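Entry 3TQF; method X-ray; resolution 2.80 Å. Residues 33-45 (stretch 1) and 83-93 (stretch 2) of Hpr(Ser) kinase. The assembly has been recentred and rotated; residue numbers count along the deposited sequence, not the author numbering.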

# COMPACT_ATOMS: atom_id res chain seq x y z
N SER A 33 -2.60 -9.71 7.37
CA SER A 33 -1.49 -10.50 7.90
C SER A 33 -0.33 -10.51 6.91
O SER A 33 0.79 -10.17 7.26
CB SER A 33 -1.92 -11.94 8.20
OG SER A 33 -2.75 -11.99 9.35
N LEU A 34 -0.62 -10.86 5.66
CA LEU A 34 0.39 -10.89 4.61
C LEU A 34 1.13 -9.56 4.52
O LEU A 34 2.36 -9.53 4.53
CB LEU A 34 -0.25 -11.23 3.25
CG LEU A 34 0.72 -11.57 2.10
CD1 LEU A 34 1.53 -12.81 2.42
CD2 LEU A 34 -0.03 -11.75 0.78
N ALA A 35 0.38 -8.46 4.44
CA ALA A 35 0.97 -7.13 4.34
C ALA A 35 1.87 -6.82 5.54
O ALA A 35 2.96 -6.27 5.37
CB ALA A 35 -0.10 -6.07 4.20
N LEU A 36 1.42 -7.18 6.74
CA LEU A 36 2.23 -7.01 7.93
C LEU A 36 3.51 -7.86 7.89
O LEU A 36 4.57 -7.40 8.32
CB LEU A 36 1.42 -7.31 9.19
CG LEU A 36 0.36 -6.25 9.53
CD1 LEU A 36 -0.62 -6.79 10.55
CD2 LEU A 36 1.02 -4.99 10.05
N ILE A 37 3.42 -9.08 7.37
CA ILE A 37 4.61 -9.92 7.18
C ILE A 37 5.60 -9.22 6.24
O ILE A 37 6.81 -9.25 6.46
CB ILE A 37 4.28 -11.34 6.59
CG1 ILE A 37 3.29 -12.11 7.45
CG2 ILE A 37 5.56 -12.16 6.43
CD1 ILE A 37 3.64 -12.17 8.92
N ASP A 38 5.06 -8.59 5.20
CA ASP A 38 5.86 -7.90 4.18
C ASP A 38 6.55 -6.67 4.75
O ASP A 38 7.59 -6.25 4.24
CB ASP A 38 4.96 -7.50 3.00
CG ASP A 38 5.73 -6.87 1.85
OD1 ASP A 38 6.66 -7.53 1.32
OD2 ASP A 38 5.41 -5.73 1.47
N ARG A 39 6.00 -6.09 5.81
CA ARG A 39 6.65 -4.97 6.50
C ARG A 39 7.68 -5.42 7.53
O ARG A 39 8.26 -4.59 8.21
CB ARG A 39 5.63 -4.06 7.20
CG ARG A 39 4.33 -3.83 6.43
CD ARG A 39 4.01 -2.37 6.17
NE ARG A 39 4.58 -1.44 7.13
CZ ARG A 39 4.85 -0.17 6.84
NH1 ARG A 39 4.59 0.33 5.63
NH2 ARG A 39 5.39 0.61 7.76
N GLY A 40 7.90 -6.72 7.66
CA GLY A 40 8.95 -7.26 8.54
C GLY A 40 8.45 -7.82 9.86
O GLY A 40 9.26 -8.15 10.73
N HIS A 41 7.13 -7.95 10.01
CA HIS A 41 6.55 -8.50 11.23
C HIS A 41 6.41 -10.01 11.08
O HIS A 41 6.86 -10.57 10.08
CB HIS A 41 5.20 -7.83 11.52
CG HIS A 41 5.29 -6.34 11.60
ND1 HIS A 41 6.20 -5.69 12.41
CD2 HIS A 41 4.62 -5.37 10.94
CE1 HIS A 41 6.06 -4.39 12.26
NE2 HIS A 41 5.11 -4.17 11.37
N GLN A 42 5.81 -10.67 12.07
CA GLN A 42 5.82 -12.12 12.12
C GLN A 42 4.43 -12.72 12.30
O GLN A 42 3.57 -12.14 12.97
CB GLN A 42 6.72 -12.61 13.25
CG GLN A 42 8.19 -12.30 13.06
CD GLN A 42 9.02 -12.64 14.28
OE1 GLN A 42 8.65 -12.30 15.40
NE2 GLN A 42 10.15 -13.29 14.06
N LEU A 43 4.24 -13.89 11.71
CA LEU A 43 3.01 -14.67 11.86
C LEU A 43 3.16 -15.66 13.01
O LEU A 43 4.19 -16.32 13.12
CB LEU A 43 2.72 -15.43 10.56
CG LEU A 43 1.62 -16.49 10.56
CD1 LEU A 43 0.25 -15.88 10.85
CD2 LEU A 43 1.61 -17.21 9.22
N VAL A 44 2.15 -15.75 13.86
CA VAL A 44 2.05 -16.85 14.80
C VAL A 44 1.04 -17.84 14.24
O VAL A 44 1.36 -19.02 14.08
CB VAL A 44 1.65 -16.39 16.21
CG1 VAL A 44 1.78 -17.54 17.19
CG2 VAL A 44 2.52 -15.24 16.65
N CYS A 45 -0.17 -17.37 13.93
CA CYS A 45 -1.20 -18.25 13.38
C CYS A 45 -2.34 -17.53 12.66
O CYS A 45 -2.72 -16.42 13.03
CB CYS A 45 -1.79 -19.11 14.50
SG CYS A 45 -2.42 -20.70 13.92
N LEU A 83 8.31 -18.23 1.34
CA LEU A 83 8.27 -16.96 0.60
C LEU A 83 8.89 -15.78 1.34
O LEU A 83 9.35 -14.84 0.70
CB LEU A 83 6.83 -16.60 0.22
CG LEU A 83 6.11 -17.45 -0.85
CD1 LEU A 83 4.86 -16.74 -1.31
CD2 LEU A 83 7.00 -17.75 -2.03
N PHE A 84 8.89 -15.80 2.67
CA PHE A 84 9.34 -14.65 3.47
C PHE A 84 10.46 -14.96 4.48
O PHE A 84 10.88 -14.07 5.21
CB PHE A 84 8.14 -14.02 4.17
CG PHE A 84 7.10 -13.49 3.22
CD1 PHE A 84 7.19 -12.21 2.70
CD2 PHE A 84 6.03 -14.29 2.82
CE1 PHE A 84 6.24 -11.72 1.81
CE2 PHE A 84 5.08 -13.82 1.93
CZ PHE A 84 5.18 -12.53 1.42
N GLY A 85 10.94 -16.20 4.50
CA GLY A 85 12.05 -16.59 5.37
C GLY A 85 11.60 -17.28 6.65
O GLY A 85 10.45 -17.14 7.07
N LEU A 86 12.53 -18.01 7.27
CA LEU A 86 12.25 -18.76 8.50
C LEU A 86 11.89 -17.83 9.65
O LEU A 86 11.02 -18.15 10.46
CB LEU A 86 13.44 -19.64 8.89
CG LEU A 86 13.70 -20.95 8.13
CD1 LEU A 86 12.49 -21.88 8.24
CD2 LEU A 86 14.06 -20.71 6.67
N ASP A 87 12.54 -16.66 9.71
CA ASP A 87 12.28 -15.67 10.77
C ASP A 87 10.93 -14.94 10.63
O ASP A 87 10.59 -14.14 11.49
CB ASP A 87 13.42 -14.64 10.83
CG ASP A 87 14.78 -15.28 11.10
OD1 ASP A 87 14.84 -16.49 11.43
OD2 ASP A 87 15.81 -14.57 10.97
N ALA A 88 10.19 -15.21 9.56
CA ALA A 88 8.87 -14.59 9.34
C ALA A 88 7.74 -15.27 10.13
O ALA A 88 6.63 -14.75 10.20
CB ALA A 88 8.53 -14.59 7.86
N VAL A 89 8.03 -16.44 10.70
CA VAL A 89 7.05 -17.18 11.51
C VAL A 89 7.63 -17.52 12.88
O VAL A 89 8.83 -17.76 13.03
CB VAL A 89 6.62 -18.48 10.82
CG1 VAL A 89 5.51 -19.16 11.61
CG2 VAL A 89 6.16 -18.21 9.40
N VAL A 90 6.76 -17.54 13.88
CA VAL A 90 7.12 -17.86 15.26
C VAL A 90 6.11 -18.86 15.81
O VAL A 90 4.93 -18.78 15.48
CB VAL A 90 7.16 -16.57 16.12
CG1 VAL A 90 6.45 -16.76 17.44
CG2 VAL A 90 8.60 -16.11 16.33
N ASN A 91 6.57 -19.81 16.62
CA ASN A 91 5.69 -20.88 17.11
C ASN A 91 4.81 -20.47 18.30
O ASN A 91 3.73 -21.04 18.50
CB ASN A 91 6.46 -22.18 17.41
CG ASN A 91 7.45 -22.04 18.56
OD1 ASN A 91 7.70 -20.95 19.06
ND2 ASN A 91 8.01 -23.17 18.98
N GLN A 92 5.25 -19.49 19.08
CA GLN A 92 4.43 -18.94 20.16
C GLN A 92 4.88 -17.54 20.58
O GLN A 92 5.96 -17.09 20.23
CB GLN A 92 4.42 -19.87 21.37
CG GLN A 92 5.79 -20.25 21.91
CD GLN A 92 5.71 -20.93 23.26
OE1 GLN A 92 5.35 -22.11 23.36
NE2 GLN A 92 6.08 -20.21 24.31
N HIS A 93 4.02 -16.86 21.34
CA HIS A 93 4.32 -15.53 21.85
C HIS A 93 3.23 -15.12 22.85
O HIS A 93 2.11 -15.61 22.78
CB HIS A 93 4.38 -14.52 20.70
CG HIS A 93 5.05 -13.23 21.06
ND1 HIS A 93 4.38 -12.19 21.66
CD2 HIS A 93 6.32 -12.81 20.88
CE1 HIS A 93 5.22 -11.18 21.85
NE2 HIS A 93 6.40 -11.54 21.39

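The apolar centre of the contact is the ring of Phe84. Its CA-to-CB bond points toward stretch 1, and chi1 in the m well lays the ring against the helix at the start of stretch 1. Ile37 covers one face of the ring. Its CG2 lies 3.8 Å from Phe84 CG and 4.2 Å from the ring centroid, 28° off the normal, a CH-pi contact. The same methyl reaches stretch 2 a second time, with Ile37 CG2 4.1 Å from Ala88 CB. The beta branch of Ile37 supplies this methyl, which touches both the ring and Ala88. Ala88 is buried; its CB meets Ile37 CG2, and its carbonyl O accepts from Leu43 N.

Leu34 sits one helical turn before Asp38. Its CA-to-CB bond points sideways, but the end of the side chain comes nearer, and Leu34 CD1 meets Phe84 CE2 at 3.7 Å.

Gly40, in a Schellman motif, and Gly85 follow the two helices. Both have positive phi, and at their backbone angles a CB would be jammed against the preceding carbonyl oxygen.

Beyond the turns, the backbones pair through a single bridge between Leu43 and Val89. Leu43 N donates to Ala88 O at 3.0 Å, and Val90 N donates to Leu43 O at 2.9 Å. Both bonds are nearly straight. Leu43 thus uses both its amide and its carbonyl. CA-H...O contacts flank the bonds: Gln42 CA to Ala88 O at 3.4 Å, Val89 CA to Leu43 O at 3.4 Å, and Val44 CA to Val90 O at 3.5 Å.

Val44 and Val90 add an apolar patch beside this pairing, with Val44 CG2 4.3 Å from Val90 CG1. Val44 is buried, and its compact branched side chain also approaches the backbone of Gln92, with Val44 CG1 4.2 Å from Gln92 CA.

At the polar edge, Gln42 makes the side-chain hydrogen bond across the stretches. Its side chain runs out with chi1 m and chi2 t, and Gln42 NE2 donates to Asp87 O at 2.7 Å. The glutamine side chain is long enough to bring its amide NE2 to this carbonyl. Its oxygen lies beside a methyl, Gln42 OE1 to Val90 CG2 at 3.9 Å. The end of the Asp87 side chain leads away; the bond is to its backbone O. Asp38 lies at the edge of the Phe84 ring, with Asp38 OD1 4.2 Å from Phe84 CE1. Its carboxylate oxygens are hydrogen-bonded elsewhere in the structure. In all, the contact buries 565 Å² summed over both stretches.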